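Local atomic coordinates of phosphonomutase (Burkholderia cenocepacia J2315, PDB entry 4MG4), a protein that is named a phosphonomutase and belongs to a phosphomutase family built on a parallel beta/alpha (TIM) barrel. Residues K14-R19 with G152-I157; N32-G37 with Y244-A249; T52-V57 with T90-S95; E136-I141 with A184-A189; D162-A167 with D178-R183. All blocks are in the same frame, centred on the assembly; numbering follows the deposited sequence.

Contact 1: K14-R19 with G152-I157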
# COMPACT_ATOMS: atom_id res chain seq x y z
N LYS A 14 -18.72 7.45 16.53
CA LYS A 14 -17.65 6.47 16.18
C LYS A 14 -16.71 6.29 17.39
O LYS A 14 -16.26 5.16 17.68
CB LYS A 14 -16.82 6.89 14.96
CG LYS A 14 -17.51 6.75 13.59
CD LYS A 14 -16.57 7.29 12.51
CE LYS A 14 -17.19 7.44 11.13
NZ LYS A 14 -16.11 8.09 10.32
N GLY A 15 -16.39 7.40 18.04
CA GLY A 15 -15.58 7.40 19.26
C GLY A 15 -16.23 6.59 20.38
O GLY A 15 -15.54 5.81 21.11
N ALA A 16 -17.54 6.78 20.58
CA ALA A 16 -18.28 6.03 21.60
C ALA A 16 -18.27 4.53 21.30
O ALA A 16 -18.08 3.71 22.23
CB ALA A 16 -19.73 6.55 21.74
N ILE A 17 -18.47 4.16 20.03
CA ILE A 17 -18.46 2.76 19.61
C ILE A 17 -17.07 2.17 19.93
O ILE A 17 -16.95 1.14 20.56
CB ILE A 17 -18.79 2.61 18.12
CG1 ILE A 17 -20.26 2.97 17.85
CG2 ILE A 17 -18.46 1.21 17.60
CD1 ILE A 17 -20.66 3.08 16.37
N PHE A 18 -16.03 2.85 19.49
CA PHE A 18 -14.65 2.39 19.74
C PHE A 18 -14.36 2.18 21.23
O PHE A 18 -13.89 1.13 21.65
CB PHE A 18 -13.66 3.36 19.12
CG PHE A 18 -12.22 2.89 19.14
CD1 PHE A 18 -11.80 1.84 18.31
CD2 PHE A 18 -11.32 3.47 19.97
CE1 PHE A 18 -10.48 1.45 18.30
CE2 PHE A 18 -9.98 3.09 19.96
CZ PHE A 18 -9.56 2.05 19.13
N ARG A 19 -14.71 3.15 22.05
CA ARG A 19 -14.53 3.03 23.50
C ARG A 19 -15.25 1.80 24.08
O ARG A 19 -14.69 1.05 24.89
CB ARG A 19 -15.04 4.33 24.16
CG ARG A 19 -14.78 4.37 25.65
CD ARG A 19 -15.29 5.65 26.29
NE ARG A 19 -14.60 6.78 25.71
CZ ARG A 19 -13.38 7.18 26.04
NH1 ARG A 19 -12.68 6.60 26.96
NH2 ARG A 19 -12.83 8.22 25.38
N GLY A 152 -13.95 18.72 22.02
CA GLY A 152 -15.29 18.26 22.38
C GLY A 152 -15.56 16.89 21.81
O GLY A 152 -16.70 16.55 21.52
N VAL A 153 -14.51 16.09 21.62
CA VAL A 153 -14.71 14.79 21.01
C VAL A 153 -14.49 13.64 22.00
O VAL A 153 -13.70 13.77 22.94
CB VAL A 153 -13.80 14.57 19.79
CG1 VAL A 153 -14.19 15.48 18.62
CG2 VAL A 153 -12.34 14.74 20.13
N ASP A 154 -15.15 12.52 21.72
CA ASP A 154 -14.99 11.24 22.46
C ASP A 154 -13.81 10.52 21.78
O ASP A 154 -13.92 10.01 20.66
CB ASP A 154 -16.26 10.44 22.35
CG ASP A 154 -16.34 9.27 23.28
OD1 ASP A 154 -15.31 8.84 23.80
OD2 ASP A 154 -17.49 8.76 23.46
N TYR A 155 -12.66 10.56 22.45
CA TYR A 155 -11.37 10.20 21.82
C TYR A 155 -10.57 9.35 22.77
O TYR A 155 -10.41 9.70 23.95
CB TYR A 155 -10.58 11.46 21.51
CG TYR A 155 -9.27 11.29 20.75
CD1 TYR A 155 -9.23 11.33 19.37
CD2 TYR A 155 -8.08 11.11 21.41
CE1 TYR A 155 -8.00 11.22 18.68
CE2 TYR A 155 -6.86 11.05 20.74
CZ TYR A 155 -6.83 11.09 19.36
OH TYR A 155 -5.64 11.03 18.64
N PHE A 156 -10.10 8.22 22.26
CA PHE A 156 -9.47 7.18 23.10
C PHE A 156 -7.94 7.28 22.98
O PHE A 156 -7.33 6.95 21.93
CB PHE A 156 -10.01 5.83 22.69
CG PHE A 156 -9.71 4.71 23.65
CD1 PHE A 156 -8.43 4.15 23.72
CD2 PHE A 156 -10.70 4.21 24.45
CE1 PHE A 156 -8.14 3.12 24.62
CE2 PHE A 156 -10.40 3.18 25.37
CZ PHE A 156 -9.14 2.66 25.45
N ILE A 157 -7.30 7.66 24.09
CA ILE A 157 -5.83 7.71 24.18
C ILE A 157 -5.34 6.41 24.75
O ILE A 157 -5.54 6.13 25.93
CB ILE A 157 -5.33 8.93 25.01
CG1 ILE A 157 -5.79 10.24 24.34
CG2 ILE A 157 -3.82 8.91 25.12
CD1 ILE A 157 -5.53 11.47 25.20
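D154 OD1 takes two hydrogen bonds from the guanidinium of R19, a side-on grip in which both donors converge on one carboxylate oxygen. The bond from R19 NE to D154 OD1 is 2.9 Å long and uses the syn lone pair of that oxygen; the bond from R19 NH2 to D154 OD1, at 3.0 Å, arrives nearly along the C-O axis. Guanidinium and carboxylate lie 15° apart, close to coplanar, and OD1 lies practically in the guanidinium plane. R19 reaches this position by a bend at chi3 (-62°), which turns NE out of the otherwise extended chain. NH2 adds a weak bond to Y155 O at 3.2 Å, while NH1 makes a salt bridge with D193. One face of the guanidinium is covered by F156 CD2, 4.0 Å above its plane and offset toward the rim.

D154 OD2 turns the other way, to A16, where it lies 3.6 Å from CB. At G15 the two backbones come closest: its CA approaches D154 O at 3.4 Å in a CA-H...O contact. Beside the ion pair, F18 directs its edge at the face of F156 in an offset edge-to-face pair, with centroids 5.7 Å apart and planes at 90°. H22 stacks on F156 and also meets F18 edge-to-face.

The N-terminal helix 11-20 is thus joined to the lead-in of barrel strand 156-160 by an ion pair and an aromatic pair. Two carboxylates, D154 at NE and NH2 and D193 at NH1, probably balance the charge of the R19 guanidinium and restrict its rotation.

Contact 2: N32-G37 with Y244-A249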
# COMPACT_ATOMS: atom_id res chain seq x y z
N ASN A 32 -3.79 -3.67 11.71
CA ASN A 32 -3.29 -2.39 11.27
C ASN A 32 -3.34 -2.31 9.75
O ASN A 32 -2.84 -3.22 9.08
CB ASN A 32 -1.85 -2.18 11.72
CG ASN A 32 -1.72 -1.97 13.19
OD1 ASN A 32 -2.71 -1.64 13.87
ND2 ASN A 32 -0.52 -2.21 13.72
N VAL A 33 -3.99 -1.27 9.25
CA VAL A 33 -4.08 -0.97 7.82
C VAL A 33 -3.15 0.22 7.54
O VAL A 33 -2.72 0.92 8.45
CB VAL A 33 -5.52 -0.75 7.33
CG1 VAL A 33 -6.35 -2.01 7.56
CG2 VAL A 33 -6.16 0.46 8.04
N TRP A 34 -2.84 0.41 6.27
CA TRP A 34 -1.81 1.35 5.85
C TRP A 34 -2.19 2.20 4.64
O TRP A 34 -1.39 3.04 4.22
CB TRP A 34 -0.49 0.59 5.59
CG TRP A 34 -0.67 -0.45 4.54
CD1 TRP A 34 -0.48 -0.30 3.19
CD2 TRP A 34 -1.06 -1.80 4.75
NE1 TRP A 34 -0.73 -1.48 2.55
CE2 TRP A 34 -1.07 -2.43 3.48
CE3 TRP A 34 -1.38 -2.56 5.87
CZ2 TRP A 34 -1.44 -3.75 3.32
CZ3 TRP A 34 -1.77 -3.86 5.70
CH2 TRP A 34 -1.74 -4.46 4.44
N ASP A 35 -3.38 2.03 4.09
CA ASP A 35 -3.88 2.83 2.97
C ASP A 35 -5.35 2.54 2.80
O ASP A 35 -5.92 1.69 3.50
CB ASP A 35 -3.10 2.62 1.64
CG ASP A 35 -3.13 1.19 1.13
OD1 ASP A 35 -3.94 0.33 1.56
OD2 ASP A 35 -2.31 0.91 0.21
N ALA A 36 -5.98 3.27 1.91
CA ALA A 36 -7.43 3.15 1.81
C ALA A 36 -7.86 1.77 1.27
O ALA A 36 -8.91 1.26 1.63
CB ALA A 36 -7.94 4.24 0.96
N GLY A 37 -7.05 1.18 0.37
CA GLY A 37 -7.40 -0.15 -0.16
C GLY A 37 -7.41 -1.20 0.94
O GLY A 37 -8.33 -2.04 1.00
N TYR A 244 2.13 -7.47 11.36
CA TYR A 244 1.81 -8.79 10.80
C TYR A 244 0.90 -8.81 9.55
O TYR A 244 1.27 -9.49 8.56
CB TYR A 244 1.20 -9.66 11.91
CG TYR A 244 0.77 -11.04 11.46
CD1 TYR A 244 1.69 -12.04 11.34
CD2 TYR A 244 -0.56 -11.34 11.27
CE1 TYR A 244 1.33 -13.32 10.96
CE2 TYR A 244 -0.94 -12.62 10.90
CZ TYR A 244 0.00 -13.60 10.75
OH TYR A 244 -0.39 -14.89 10.42
N PRO A 245 -0.22 -8.05 9.53
CA PRO A 245 -1.04 -8.07 8.35
C PRO A 245 -0.27 -7.62 7.09
O PRO A 245 -0.31 -8.30 6.03
CB PRO A 245 -2.19 -7.11 8.70
CG PRO A 245 -2.29 -7.19 10.20
CD PRO A 245 -0.88 -7.31 10.65
N TYR A 246 0.42 -6.49 7.21
CA TYR A 246 1.19 -5.96 6.08
C TYR A 246 2.23 -6.97 5.60
O TYR A 246 2.36 -7.21 4.36
CB TYR A 246 1.87 -4.67 6.48
CG TYR A 246 2.75 -4.06 5.41
CD1 TYR A 246 2.22 -3.29 4.38
CD2 TYR A 246 4.13 -4.25 5.45
CE1 TYR A 246 3.03 -2.74 3.39
CE2 TYR A 246 4.94 -3.73 4.45
CZ TYR A 246 4.38 -2.95 3.44
OH TYR A 246 5.21 -2.38 2.46
N LEU A 247 2.96 -7.55 6.55
CA LEU A 247 3.99 -8.54 6.26
C LEU A 247 3.47 -9.80 5.62
O LEU A 247 4.14 -10.34 4.70
CB LEU A 247 4.82 -8.87 7.49
CG LEU A 247 5.61 -7.67 8.02
CD1 LEU A 247 6.30 -8.04 9.32
CD2 LEU A 247 6.62 -7.16 6.99
N GLN A 248 2.29 -10.25 6.03
CA GLN A 248 1.68 -11.40 5.34
C GLN A 248 1.28 -11.07 3.90
O GLN A 248 1.51 -11.90 2.96
CB GLN A 248 0.46 -11.90 6.12
CG GLN A 248 0.87 -12.49 7.46
CD GLN A 248 1.74 -13.71 7.27
OE1 GLN A 248 2.92 -13.72 7.65
NE2 GLN A 248 1.19 -14.72 6.63
N ALA A 249 0.66 -9.92 3.70
CA ALA A 249 0.29 -9.45 2.34
C ALA A 249 1.55 -9.39 1.44
O ALA A 249 1.52 -9.82 0.26
CB ALA A 249 -0.41 -8.10 2.40
O HOH W 1 -0.21 -4.27 9.11
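W34 holds CG between its backbone N and carbonyl carbon (chi1 59°), the crowded position, and Y246 holds CG anti to its backbone N (chi1 177°); these torsions set the two CG atoms from which the rings meet, an indole face against a phenol edge. The two side chains cross at about a right angle. Y246 CD1 stands over the indole, 3.5 Å from W34 CE2, and the planes of the five-membered ring and the phenol ring meet at 88°, an edge-to-face pair with centroids 5.0 Å apart. A CH-pi contact extends it: Y246 CB lies 4.1 Å from the centroid of the six-membered ring of W34, over the same face. The far end of the indole reaches the helix backbone, W34 CZ3 lying 3.6 Å from Y246 CA; P245 CB and A249 CB meet W34 CZ3 and CH2 more loosely.

The polar link is a water, which donates to N32 O at 2.8 Å and accepts from Y246 N at 3.0 Å.

The contact joins the end of barrel strand 28-33 and its following loop to the C-terminal helix 244-259. Helix 54-60 lies alongside, its A60 touching W34 and its S56 and A59 touching Y246, while G37 of the second subunit packs on Y246.

Contact 3: T52-V57 with T90-S95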
# COMPACT_ATOMS: atom_id res chain seq x y z
N THR A 52 -4.32 2.25 12.38
CA THR A 52 -3.12 2.32 11.60
C THR A 52 -1.96 1.86 12.45
O THR A 52 -1.98 1.99 13.70
CB THR A 52 -2.87 3.71 11.07
OG1 THR A 52 -2.47 4.56 12.15
CG2 THR A 52 -4.13 4.28 10.45
N GLY A 53 -0.92 1.38 11.78
CA GLY A 53 0.31 1.05 12.47
C GLY A 53 1.41 1.88 11.83
O GLY A 53 1.56 1.91 10.61
N SER A 54 2.26 2.45 12.64
CA SER A 54 3.28 3.34 12.13
C SER A 54 4.27 2.58 11.27
O SER A 54 4.71 3.12 10.23
CB SER A 54 3.98 4.12 13.23
OG SER A 54 4.87 3.33 14.01
N TRP A 55 4.62 1.36 11.67
CA TRP A 55 5.63 0.60 10.92
C TRP A 55 5.13 0.28 9.51
O TRP A 55 5.86 0.52 8.52
CB TRP A 55 5.97 -0.72 11.65
CG TRP A 55 7.22 -1.34 11.16
CD1 TRP A 55 8.47 -1.18 11.68
CD2 TRP A 55 7.36 -2.20 10.02
NE1 TRP A 55 9.39 -1.90 10.94
CE2 TRP A 55 8.74 -2.54 9.92
CE3 TRP A 55 6.48 -2.72 9.09
CZ2 TRP A 55 9.22 -3.38 8.93
CZ3 TRP A 55 6.96 -3.55 8.11
CH2 TRP A 55 8.31 -3.87 8.03
N SER A 56 3.92 -0.25 9.43
CA SER A 56 3.24 -0.57 8.17
C SER A 56 3.07 0.63 7.24
O SER A 56 3.32 0.55 6.02
CB SER A 56 1.82 -1.17 8.47
OG SER A 56 1.92 -2.43 9.11
N VAL A 57 2.59 1.75 7.77
CA VAL A 57 2.45 2.97 7.00
C VAL A 57 3.79 3.46 6.47
O VAL A 57 3.89 3.85 5.31
CB VAL A 57 1.75 4.10 7.76
CG1 VAL A 57 1.81 5.38 6.96
CG2 VAL A 57 0.30 3.72 8.03
N THR A 90 -8.50 4.36 14.69
CA THR A 90 -7.50 4.84 15.64
C THR A 90 -6.16 4.92 14.95
O THR A 90 -5.86 4.07 14.06
CB THR A 90 -7.46 3.95 16.89
OG1 THR A 90 -6.60 4.54 17.88
CG2 THR A 90 -7.13 2.52 16.58
N VAL A 91 -5.34 5.90 15.36
CA VAL A 91 -4.08 6.16 14.67
C VAL A 91 -2.89 5.99 15.59
O VAL A 91 -2.84 6.55 16.69
CB VAL A 91 -4.09 7.55 14.00
CG1 VAL A 91 -4.26 8.68 14.99
CG2 VAL A 91 -2.78 7.79 13.27
N ASP A 92 -1.87 5.30 15.10
CA ASP A 92 -0.60 5.20 15.80
C ASP A 92 0.19 6.48 15.60
O ASP A 92 0.65 6.77 14.48
CB ASP A 92 0.18 3.99 15.30
CG ASP A 92 1.51 3.77 16.01
OD1 ASP A 92 1.88 4.51 16.93
OD2 ASP A 92 2.17 2.75 15.59
N LEU A 93 0.32 7.26 16.65
CA LEU A 93 1.11 8.52 16.59
C LEU A 93 2.52 8.40 17.14
O LEU A 93 3.19 9.41 17.39
CB LEU A 93 0.37 9.62 17.32
CG LEU A 93 -1.00 9.92 16.70
CD1 LEU A 93 -1.73 10.94 17.52
CD2 LEU A 93 -0.90 10.39 15.24
N GLU A 94 2.97 7.17 17.38
CA GLU A 94 4.31 6.91 17.91
C GLU A 94 4.50 7.72 19.19
O GLU A 94 3.62 7.65 20.05
CB GLU A 94 5.37 7.17 16.83
CG GLU A 94 5.21 6.16 15.70
CD GLU A 94 6.32 6.28 14.67
OE1 GLU A 94 7.42 5.81 15.01
OE2 GLU A 94 6.09 6.86 13.58
N SER A 95 5.59 8.49 19.34
CA SER A 95 5.81 9.29 20.56
C SER A 95 5.06 10.62 20.54
O SER A 95 5.12 11.36 21.52
CB SER A 95 7.34 9.53 20.78
OG SER A 95 7.81 10.41 19.82
O HOH W 2 0.11 5.38 11.84
O HOH W 3 7.51 3.02 12.91
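T52 and V91 neighbour each other on adjacent parallel strands, and the backbone bond from T52 N to T90 O (2.9 Å) continues their pairing. Side chain to backbone bonds take over from there. T52 places OG1 between its backbone N and carbonyl carbon (chi1 72°), where it accepts from D92 N at 3.1 Å. D92 in turn reaches across: its OD2 accepts from S54 N at 3.0 Å, the donor lying 38° out of the carboxylate plane. D92 OD1 accepts from E94 N at 2.9 Å, which closes an Asx turn just past the strand. One carboxylate therefore ties the first turn of helix 54-60 to its own loop.

Waters supply a third kind of link. One sits 2.7 Å from T52 OG1 and donates to D92 O; another lies 2.9 Å from S54 OG and reaches E94 OE1 only weakly. Of the close non-bonded contacts, E94 CG lies 3.3 Å from S54 OG and V91 CG2 3.4 Å from T52 OG1.

E94 OE1 also accepts from the amide of E67. This is the C-terminal rim of a beta/alpha (TIM) barrel, between its second and third strands, where strand ends pass into loops and helix N termini.

Contact 4: E136-I141 with A184-A189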
# COMPACT_ATOMS: atom_id res chain seq x y z
N GLU A 136 7.40 13.01 32.59
CA GLU A 136 7.54 13.63 31.26
C GLU A 136 6.58 12.97 30.28
O GLU A 136 5.88 13.62 29.53
CB GLU A 136 8.98 13.51 30.76
CG GLU A 136 9.28 14.51 29.65
CD GLU A 136 10.45 14.14 28.76
OE1 GLU A 136 11.58 14.12 29.31
OE2 GLU A 136 10.19 13.86 27.54
N ALA A 137 6.52 11.65 30.35
CA ALA A 137 5.59 10.86 29.52
C ALA A 137 4.14 11.21 29.85
O ALA A 137 3.32 11.38 28.99
CB ALA A 137 5.83 9.37 29.69
N ALA A 138 3.83 11.32 31.12
CA ALA A 138 2.48 11.68 31.57
C ALA A 138 2.09 13.07 31.15
O ALA A 138 0.96 13.28 30.79
CB ALA A 138 2.34 11.51 33.08
N ALA A 139 3.04 14.01 31.12
CA ALA A 139 2.74 15.34 30.68
C ALA A 139 2.31 15.42 29.20
O ALA A 139 1.46 16.26 28.84
CB ALA A 139 3.94 16.27 30.94
N ARG A 140 2.92 14.55 28.39
CA ARG A 140 2.55 14.45 26.95
C ARG A 140 1.13 13.88 26.84
O ARG A 140 0.29 14.38 26.08
CB ARG A 140 3.61 13.67 26.21
CG ARG A 140 5.00 14.29 26.30
CD ARG A 140 6.13 13.37 25.90
NE ARG A 140 6.16 13.12 24.49
CZ ARG A 140 6.72 13.91 23.58
NH1 ARG A 140 7.27 15.08 23.91
NH2 ARG A 140 6.70 13.52 22.30
N ILE A 141 0.81 12.88 27.67
CA ILE A 141 -0.56 12.32 27.69
C ILE A 141 -1.57 13.39 28.12
O ILE A 141 -2.64 13.56 27.57
CB ILE A 141 -0.64 11.10 28.61
CG1 ILE A 141 0.10 9.93 27.94
CG2 ILE A 141 -2.09 10.71 28.90
CD1 ILE A 141 0.54 8.90 28.90
N ALA A 184 1.40 3.01 34.37
CA ALA A 184 -0.03 2.94 34.08
C ALA A 184 -0.84 3.85 34.99
O ALA A 184 -1.74 4.58 34.54
CB ALA A 184 -0.51 1.52 34.18
N ARG A 185 -0.51 3.86 36.27
CA ARG A 185 -1.20 4.76 37.20
C ARG A 185 -0.97 6.24 36.88
O ARG A 185 -1.92 7.05 36.94
CB ARG A 185 -0.84 4.43 38.66
CG ARG A 185 -1.36 3.10 39.16
CD ARG A 185 -1.14 2.90 40.65
NE ARG A 185 0.25 2.84 41.03
CZ ARG A 185 1.01 1.76 41.02
NH1 ARG A 185 0.53 0.57 40.73
NH2 ARG A 185 2.29 1.86 41.39
N ALA A 186 0.25 6.60 36.56
CA ALA A 186 0.56 7.98 36.20
C ALA A 186 -0.16 8.36 34.90
O ALA A 186 -0.69 9.46 34.78
CB ALA A 186 2.06 8.18 36.05
N TYR A 187 -0.12 7.46 33.93
CA TYR A 187 -0.76 7.73 32.65
C TYR A 187 -2.28 7.82 32.74
O TYR A 187 -2.88 8.71 32.13
CB TYR A 187 -0.34 6.68 31.59
CG TYR A 187 1.14 6.60 31.33
CD1 TYR A 187 2.04 7.50 31.84
CD2 TYR A 187 1.65 5.58 30.53
CE1 TYR A 187 3.42 7.37 31.62
CE2 TYR A 187 2.99 5.45 30.30
CZ TYR A 187 3.91 6.36 30.83
OH TYR A 187 5.27 6.19 30.60
N ALA A 188 -2.90 6.96 33.53
CA ALA A 188 -4.32 7.08 33.81
C ALA A 188 -4.68 8.42 34.48
O ALA A 188 -5.61 9.07 34.08
CB ALA A 188 -4.76 5.95 34.69
N ALA A 189 -3.89 8.81 35.45
CA ALA A 189 -4.16 10.06 36.14
C ALA A 189 -4.06 11.25 35.20
O ALA A 189 -4.78 12.21 35.35
CB ALA A 189 -3.26 10.22 37.35
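A137 meets Y187 first, its CB lying 3.4 Å from Y187 OH and 3.7 Å from Y187 CE1, so that the methyl sits beside the phenol end of the ring. A138, the next residue, is where the two helices come nearest in backbone terms, its CA 5.2 Å from that of Y187. Its CB is small enough to lie against the opposite backbone, 4.0 Å from A186 O, and it also touches the side chains of A186 and Y187 more loosely. One turn beyond A137, I141 comes in over the ring: its CD1 is 3.4 Å from Y187 CG and 3.8 Å from the centroid of the ring, 29° off the normal, a CH-pi contact over the face. The I141 and Y187 side chains cross at about a right angle. With CG anti to its carbonyl carbon (chi1 -59°), Y187 starts its ring on the side of its backbone N, and the ring then spans the distance from I141 at CG to A137 at the hydroxyl.

The segment axes approach to 8.7 Å and run in nearly the same sense, at a signed crossing angle of -29°. Both I141 and Y187 also touch A159 of strand 156-160, so the pair lies between the outer helices 134-150 and 174-190 and the barrel wall.

The interface is held by packing rather than by polar bonds across it, yet the ring ends in a hydroxyl. That group is hydrogen-bonded to D123 and to R183 NH1, which satisfies the polar end of an otherwise buried ring and would help to fix its reach past A137.

Contact 5: D162-A167 with D178-R183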
# COMPACT_ATOMS: atom_id res chain seq x y z
N ASP A 162 6.79 1.19 26.82
CA ASP A 162 7.80 0.28 26.29
C ASP A 162 8.62 -0.47 27.34
O ASP A 162 9.65 -1.05 26.98
CB ASP A 162 8.67 1.04 25.32
CG ASP A 162 8.00 1.28 23.99
OD1 ASP A 162 7.02 0.60 23.62
OD2 ASP A 162 8.48 2.17 23.27
N VAL A 163 8.18 -0.50 28.59
CA VAL A 163 8.94 -1.18 29.66
C VAL A 163 9.32 -2.58 29.25
O VAL A 163 10.50 -2.98 29.43
CB VAL A 163 8.17 -1.20 31.00
CG1 VAL A 163 8.86 -2.08 32.06
CG2 VAL A 163 8.05 0.21 31.52
N PHE A 164 8.35 -3.36 28.78
CA PHE A 164 8.63 -4.77 28.45
C PHE A 164 9.23 -4.87 27.07
O PHE A 164 10.07 -5.73 26.81
CB PHE A 164 7.36 -5.64 28.57
CG PHE A 164 7.03 -6.06 29.96
CD1 PHE A 164 7.64 -7.14 30.56
CD2 PHE A 164 6.13 -5.40 30.68
CE1 PHE A 164 7.32 -7.50 31.86
CE2 PHE A 164 5.75 -5.77 31.97
CZ PHE A 164 6.38 -6.83 32.56
N PHE A 165 8.83 -3.97 26.18
CA PHE A 165 9.15 -4.02 24.77
C PHE A 165 10.68 -3.88 24.58
O PHE A 165 11.27 -4.57 23.73
CB PHE A 165 8.44 -2.85 24.04
CG PHE A 165 8.69 -2.86 22.54
CD1 PHE A 165 8.11 -3.85 21.78
CD2 PHE A 165 9.47 -1.89 21.94
CE1 PHE A 165 8.33 -3.90 20.42
CE2 PHE A 165 9.71 -1.94 20.56
CZ PHE A 165 9.12 -2.94 19.82
N LYS A 166 11.30 -3.06 25.43
CA LYS A 166 12.74 -2.76 25.34
C LYS A 166 13.59 -3.76 26.14
O LYS A 166 14.83 -3.74 26.02
CB LYS A 166 12.97 -1.34 25.83
CG LYS A 166 14.25 -0.64 25.43
CD LYS A 166 14.20 0.79 25.96
CE LYS A 166 14.19 0.83 27.48
NZ LYS A 166 15.47 0.34 28.05
N ALA A 167 12.97 -4.66 26.91
CA ALA A 167 13.66 -5.64 27.76
C ALA A 167 13.62 -7.07 27.16
O ALA A 167 12.61 -7.53 26.69
CB ALA A 167 13.00 -5.66 29.13
N ASP A 178 5.91 -4.19 38.00
CA ASP A 178 5.66 -3.11 38.92
C ASP A 178 5.96 -1.76 38.29
O ASP A 178 5.22 -0.79 38.53
CB ASP A 178 6.46 -3.30 40.22
CG ASP A 178 5.94 -4.45 41.05
OD1 ASP A 178 4.77 -4.86 40.89
OD2 ASP A 178 6.74 -4.92 41.91
N ALA A 179 7.02 -1.68 37.50
CA ALA A 179 7.36 -0.43 36.81
C ALA A 179 6.29 -0.07 35.79
O ALA A 179 5.95 1.10 35.60
CB ALA A 179 8.68 -0.54 36.10
N THR A 180 5.80 -1.11 35.11
CA THR A 180 4.72 -0.95 34.14
C THR A 180 3.46 -0.40 34.82
O THR A 180 2.84 0.57 34.32
CB THR A 180 4.46 -2.27 33.39
OG1 THR A 180 5.65 -2.59 32.68
CG2 THR A 180 3.27 -2.13 32.42
N LEU A 181 3.07 -0.99 35.94
CA LEU A 181 1.91 -0.53 36.70
C LEU A 181 2.08 0.91 37.27
O LEU A 181 1.13 1.67 37.26
CB LEU A 181 1.56 -1.53 37.83
CG LEU A 181 0.88 -2.81 37.31
CD1 LEU A 181 0.97 -3.84 38.41
CD2 LEU A 181 -0.55 -2.61 36.85
N ALA A 182 3.28 1.28 37.71
CA ALA A 182 3.51 2.65 38.17
C ALA A 182 3.31 3.64 37.01
O ALA A 182 2.73 4.70 37.18
CB ALA A 182 4.89 2.81 38.77
N ARG A 183 3.81 3.27 35.82
CA ARG A 183 3.55 4.10 34.64
C ARG A 183 2.07 4.15 34.31
O ARG A 183 1.54 5.24 34.04
CB ARG A 183 4.39 3.64 33.46
CG ARG A 183 5.81 4.08 33.58
CD ARG A 183 6.68 3.58 32.44
NE ARG A 183 8.08 3.96 32.68
CZ ARG A 183 8.66 5.11 32.30
NH1 ARG A 183 8.02 6.03 31.63
NH2 ARG A 183 9.95 5.32 32.59
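V163 and T180, the two residues with most surface buried here, meet through a branched side chain and a hydroxyl. V163 CG1 comes to 3.3 Å from T180 OG1, and V163 CB is equally close to the same oxygen, with the two side chains crossing obliquely. V163 sets CG1 anti to its backbone N (chi1 171°), while CG2 goes to the side of that N and meets the R183 chain, 3.8 Å from its CD. CG1 also touches A179 CB, at 4.3 Å, so V163 touches A179, T180 and R183.

T180 has CB toward the loop and holds OG1 anti to its carbonyl carbon (chi1 -62°). There the oxygen meets a second hydrophobic group, F164 CE2, at 3.3 Å, the ring and the T180 side chain crossing at about a right angle. A hydroxyl among carbon atoms needs a polar partner, and OG1 has one in L176 O, one turn earlier in its own helix.

F164 ranks next in buried surface. V163 to K166 have helical backbone angles, and a type I turn from F164 to A167 carries the loop past the helix. R183 NH1 goes on to bond R132 O.

The contact folds the loop after strand 156-160 back onto helix 174-190, the helix that follows it in the chain. F164 reaches further, to V197 and to L205 of helix 203-212, while L181, also on helix 174-190, touches L209 and A212 of that same neighbouring helix.

From the N terminus, contact 1 opens on helix 11-20 and closes at strand 156-160, the fifth of the barrel. Contact 2 opens soon after, at the first strand, and closes only at the C-terminal helix 244-259, so the two loops cross; contact 2 encloses contacts 3, 4 and 5. Contact 3 joins strands two and three and falls within contact 1 as well. Contact 4 starts inside the span of contact 1 and ends beyond it, crossing it, while contact 5 is a short loop within contact 4 and shares helix 174-190 with it. F18 of contact 1 touches T90 of contact 3, and S95 of contact 3 probably bonds R140 of contact 4.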